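Local coordinates for protein beta-Ala-His dipeptidase (Homo sapiens, PDB 3DLJ) that hydrolyses Xaa-His dipeptides, above all carnosine and anserine, as a secreted homodimeric metallopeptidase of the M20A family with two zinc ions per subunit, at residues G103-Y108 with L165-K170; L66-A71 with I92-G97. All blocks are in the same frame, centred on the assembly; numbering follows the deposited sequence.

Contact 1. Residues G103-Y108 with L165-K170; sequences GTVCFY and LPVNIK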
# COMPACT_ATOMS: atom_id res chain seq x y z
N GLY A 103 14.38 5.27 24.86
CA GLY A 103 13.81 4.19 24.06
C GLY A 103 14.14 4.42 22.59
O GLY A 103 14.64 5.50 22.22
N THR A 104 13.85 3.42 21.74
CA THR A 104 14.13 3.50 20.30
C THR A 104 12.93 3.10 19.44
O THR A 104 12.37 2.01 19.60
CB THR A 104 15.35 2.63 19.89
OG1 THR A 104 16.51 3.05 20.62
CG2 THR A 104 15.63 2.73 18.38
N VAL A 105 12.57 3.99 18.51
CA VAL A 105 11.49 3.77 17.55
C VAL A 105 12.03 3.67 16.11
O VAL A 105 12.84 4.49 15.69
CB VAL A 105 10.41 4.92 17.60
CG1 VAL A 105 9.30 4.67 16.63
CG2 VAL A 105 9.85 5.08 19.03
N CYS A 106 11.55 2.68 15.36
CA CYS A 106 11.98 2.51 13.98
C CYS A 106 10.87 2.84 12.99
O CYS A 106 9.73 2.43 13.17
CB CYS A 106 12.51 1.09 13.75
SG CYS A 106 13.25 0.82 12.12
N PHE A 107 11.21 3.57 11.94
CA PHE A 107 10.23 3.90 10.90
C PHE A 107 10.54 3.21 9.58
O PHE A 107 11.65 3.28 9.09
CB PHE A 107 10.21 5.42 10.67
CG PHE A 107 9.30 5.87 9.56
CD1 PHE A 107 7.95 6.10 9.81
CD2 PHE A 107 9.79 6.06 8.27
CE1 PHE A 107 7.10 6.53 8.77
CE2 PHE A 107 8.95 6.47 7.24
CZ PHE A 107 7.60 6.70 7.49
N TYR A 108 9.54 2.58 8.99
CA TYR A 108 9.69 1.94 7.68
C TYR A 108 8.94 2.77 6.63
O TYR A 108 7.77 3.13 6.84
CB TYR A 108 9.20 0.46 7.66
CG TYR A 108 8.97 -0.01 6.24
CD1 TYR A 108 10.01 -0.60 5.48
CD2 TYR A 108 7.75 0.21 5.60
CE1 TYR A 108 9.80 -0.97 4.14
CE2 TYR A 108 7.54 -0.15 4.28
CZ TYR A 108 8.55 -0.72 3.56
OH TYR A 108 8.29 -1.06 2.26
N LEU A 165 15.45 15.19 20.86
CA LEU A 165 14.44 14.24 20.42
C LEU A 165 14.17 13.26 21.58
O LEU A 165 15.10 12.70 22.15
CB LEU A 165 14.91 13.48 19.16
CG LEU A 165 14.72 14.14 17.78
CD1 LEU A 165 15.82 13.74 16.82
CD2 LEU A 165 13.35 13.86 17.17
N PRO A 166 12.89 13.09 21.95
CA PRO A 166 12.48 12.24 23.08
C PRO A 166 12.90 10.75 22.99
O PRO A 166 13.12 10.10 24.02
CB PRO A 166 10.95 12.37 23.04
CG PRO A 166 10.71 13.72 22.38
CD PRO A 166 11.74 13.76 21.31
N VAL A 167 12.98 10.23 21.77
CA VAL A 167 13.38 8.85 21.52
C VAL A 167 14.52 8.82 20.51
O VAL A 167 14.67 9.77 19.73
CB VAL A 167 12.19 7.99 21.00
CG1 VAL A 167 11.16 7.76 22.10
CG2 VAL A 167 11.53 8.64 19.77
N ASN A 168 15.33 7.75 20.53
CA ASN A 168 16.21 7.45 19.41
C ASN A 168 15.32 7.07 18.22
O ASN A 168 14.21 6.55 18.39
CB ASN A 168 17.19 6.31 19.73
CG ASN A 168 18.08 6.59 20.95
OD1 ASN A 168 18.79 7.60 21.02
ND2 ASN A 168 18.08 5.66 21.89
N ILE A 169 15.78 7.36 17.01
CA ILE A 169 14.99 7.06 15.83
C ILE A 169 15.82 6.30 14.83
O ILE A 169 16.94 6.69 14.47
CB ILE A 169 14.40 8.34 15.18
CG1 ILE A 169 13.44 9.01 16.17
CG2 ILE A 169 13.68 8.00 13.86
CD1 ILE A 169 12.78 10.28 15.64
N LYS A 170 15.26 5.18 14.41
CA LYS A 170 15.81 4.40 13.34
C LYS A 170 14.92 4.51 12.09
O LYS A 170 13.69 4.68 12.18
CB LYS A 170 16.04 2.95 13.79
CG LYS A 170 17.24 2.80 14.75
CD LYS A 170 17.65 1.36 15.03
CE LYS A 170 19.09 1.33 15.56
NZ LYS A 170 19.48 0.09 16.33
O HOH W 1 12.92 7.63 24.92

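Contact 2. Residues L66-A71 with I92-G97; sequences LGARVA and ILAELG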
# COMPACT_ATOMS: atom_id res chain seq x y z
N LEU A 66 20.60 15.57 8.52
CA LEU A 66 19.83 15.64 9.76
C LEU A 66 20.60 15.19 10.99
O LEU A 66 20.19 15.46 12.11
CB LEU A 66 18.57 14.76 9.65
CG LEU A 66 17.36 15.44 9.01
CD1 LEU A 66 16.07 14.78 9.46
CD2 LEU A 66 17.37 16.97 9.34
N GLY A 67 21.69 14.46 10.78
CA GLY A 67 22.46 13.96 11.90
C GLY A 67 22.50 12.45 12.08
O GLY A 67 23.13 11.97 13.01
N ALA A 68 21.84 11.72 11.19
CA ALA A 68 21.76 10.26 11.26
C ALA A 68 23.04 9.56 10.75
O ALA A 68 23.67 10.02 9.78
CB ALA A 68 20.54 9.75 10.48
N ARG A 69 23.43 8.47 11.43
CA ARG A 69 24.36 7.49 10.85
C ARG A 69 23.56 6.75 9.76
O ARG A 69 22.53 6.16 10.06
CB ARG A 69 24.90 6.51 11.92
CG ARG A 69 25.99 5.54 11.42
CD ARG A 69 26.40 4.45 12.44
NE ARG A 69 25.31 3.54 12.80
CZ ARG A 69 24.80 2.58 12.01
NH1 ARG A 69 25.28 2.38 10.77
NH2 ARG A 69 23.79 1.82 12.45
N VAL A 70 24.02 6.81 8.51
CA VAL A 70 23.29 6.24 7.38
C VAL A 70 24.06 5.13 6.69
O VAL A 70 25.23 5.31 6.33
CB VAL A 70 22.96 7.31 6.30
CG1 VAL A 70 22.17 6.68 5.12
CG2 VAL A 70 22.20 8.49 6.90
N ALA A 71 23.43 3.97 6.51
CA ALA A 71 24.01 2.94 5.64
C ALA A 71 23.07 2.66 4.46
O ALA A 71 21.89 2.39 4.67
CB ALA A 71 24.29 1.66 6.42
N ILE A 92 18.13 1.93 2.74
CA ILE A 92 18.68 2.79 3.76
C ILE A 92 18.39 2.19 5.12
O ILE A 92 17.24 1.88 5.43
CB ILE A 92 18.15 4.22 3.67
CG1 ILE A 92 18.66 4.88 2.39
CG2 ILE A 92 18.54 5.03 4.94
CD1 ILE A 92 18.04 6.20 2.10
N LEU A 93 19.46 2.00 5.89
CA LEU A 93 19.37 1.64 7.30
C LEU A 93 20.05 2.73 8.12
O LEU A 93 21.28 2.76 8.20
CB LEU A 93 20.04 0.29 7.56
CG LEU A 93 19.39 -0.98 7.00
CD1 LEU A 93 20.21 -2.18 7.46
CD2 LEU A 93 17.96 -1.12 7.46
N ALA A 94 19.24 3.60 8.72
CA ALA A 94 19.74 4.81 9.39
C ALA A 94 19.36 4.89 10.87
O ALA A 94 18.27 4.48 11.25
CB ALA A 94 19.26 6.05 8.65
N GLU A 95 20.28 5.40 11.70
CA GLU A 95 20.01 5.64 13.13
C GLU A 95 20.29 7.09 13.53
O GLU A 95 21.35 7.64 13.24
CB GLU A 95 20.72 4.61 14.05
CG GLU A 95 22.13 4.95 14.57
CD GLU A 95 22.77 3.84 15.44
OE1 GLU A 95 23.85 3.31 15.08
OE2 GLU A 95 22.20 3.49 16.50
N LEU A 96 19.32 7.71 14.21
CA LEU A 96 19.48 9.04 14.76
C LEU A 96 19.43 8.99 16.29
O LEU A 96 18.35 8.99 16.89
CB LEU A 96 18.39 9.97 14.21
CG LEU A 96 18.39 11.45 14.64
CD1 LEU A 96 19.63 12.19 14.18
CD2 LEU A 96 17.15 12.10 14.08
N GLY A 97 20.61 8.94 16.90
CA GLY A 97 20.72 8.76 18.35
C GLY A 97 20.82 7.30 18.77
O GLY A 97 20.12 6.43 18.21

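Contact 1. Residues G103-Y108 with L165-K170
Lys170 lays the start of its aliphatic chain over Thr104, CG coming 4.0 Å from Thr104 CG2, while its CB rests 3.9 Å from Cys106 SG. Thr104 CG2 is turned anti to the backbone N, and the same rotamer sets OG1 beside that N, where Asn168 ND2 donates to Thr104 OG1 at 3.3 Å, in the plane of its amide. Asn168 ND2 also bonds to the carbonyl of Asp99. The extended lysine still passes Thr104 with CD before its end leads away, and NZ bonds to Phe195 O and makes a cation-pi contact with the Phe195 ring. On the reverse face, Val105 CG2 meets Val167 CG2 at 4.0 Å; Val105 also packs on Met481 of helix 464-482, and Ile169 on Trp151 and Val155 of helix 141-160.

Between these faces the backbones pair in parallel. Asn168 N donates to Gly103 O, and Val105 then bonds through both its N and its O, to Asn168 O at 3.0 Å and from Lys170 N at 2.8 Å. Phe107 N donates to Lys170 O, and the ladder runs on to Ile172. At the entrance a water bridges Gly103 N and Pro166 O. The backbone bonds thus fix the parallel register of strands 104-110 and 168-174 inside the sheet of the zinc-binding domain, the buried Asn168 amide is held by a hydroxyl and a carbonyl, and the helix-facing side stays aliphatic.

Contact 2. Residues L66-A71 with I92-G97
Arg69 meets Glu95 at CB, which lies 4.1 Å from Glu95 CG, and again from CD to the guanidinium. CD passes 3.8 Å from Glu95 OE1. A bend at chi3 (62°) then turns the chain into a salt bridge, NE donating to Glu95 OE1 at 2.7 Å. CZ follows at 3.3 Å from Glu95 OE1, and NH2 adds a second bond to that oxygen at 3.0 Å. OE1 sits in the guanidinium plane, but the carboxylate stands almost upright to it, 86° apart; NE takes the anti lone pair, whereas NH2 comes from above the carboxylate plane. An alanine in place of Glu95 would probably leave the arginine's charge without this mate and its guanidinium freer to swing.

The same two residues pair through both backbone N-H groups, and Ala71 with Leu93 repeats the antiparallel pattern. On the other face Val70 sets CG1 4.0 Å from Ile92 CG2 and CG2 4.2 Å from Ala94 CB. Gly67 ends helix 46-65 in a Schellman motif, with Leu96 CD1 packed 3.6 Å from Gly67 C. Strand 69-73 forms the sheet's edge within this chain; strand 91-96 lies between it and 168-174, while helix 46-65 covers Val70 and Ile92, and helix 141-160 covers Leu66 and Leu96.

Both contacts belong to one mixed sheet, which strand 168-174 carries from one to the other: it runs parallel to 104-110 in contact 1 and antiparallel to 91-96 of contact 2. Ile169 O and Leu96 N, 2.6 Å apart, probably share a hydrogen bond at that seam, and Leu165 CD1 packs on Leu96 CD2. Contact 1 is the buried one; its one side-chain hydrogen bond across the segments joins an amide and a hydroxyl, while the lysine's charged end finds its partner at Phe195. Contact 2 is only partly buried, at the sheet's edge, and adds an ion pair, on the face of Arg69 and Glu95, to its backbone bonds. Helix 141-160 packs against residues of both.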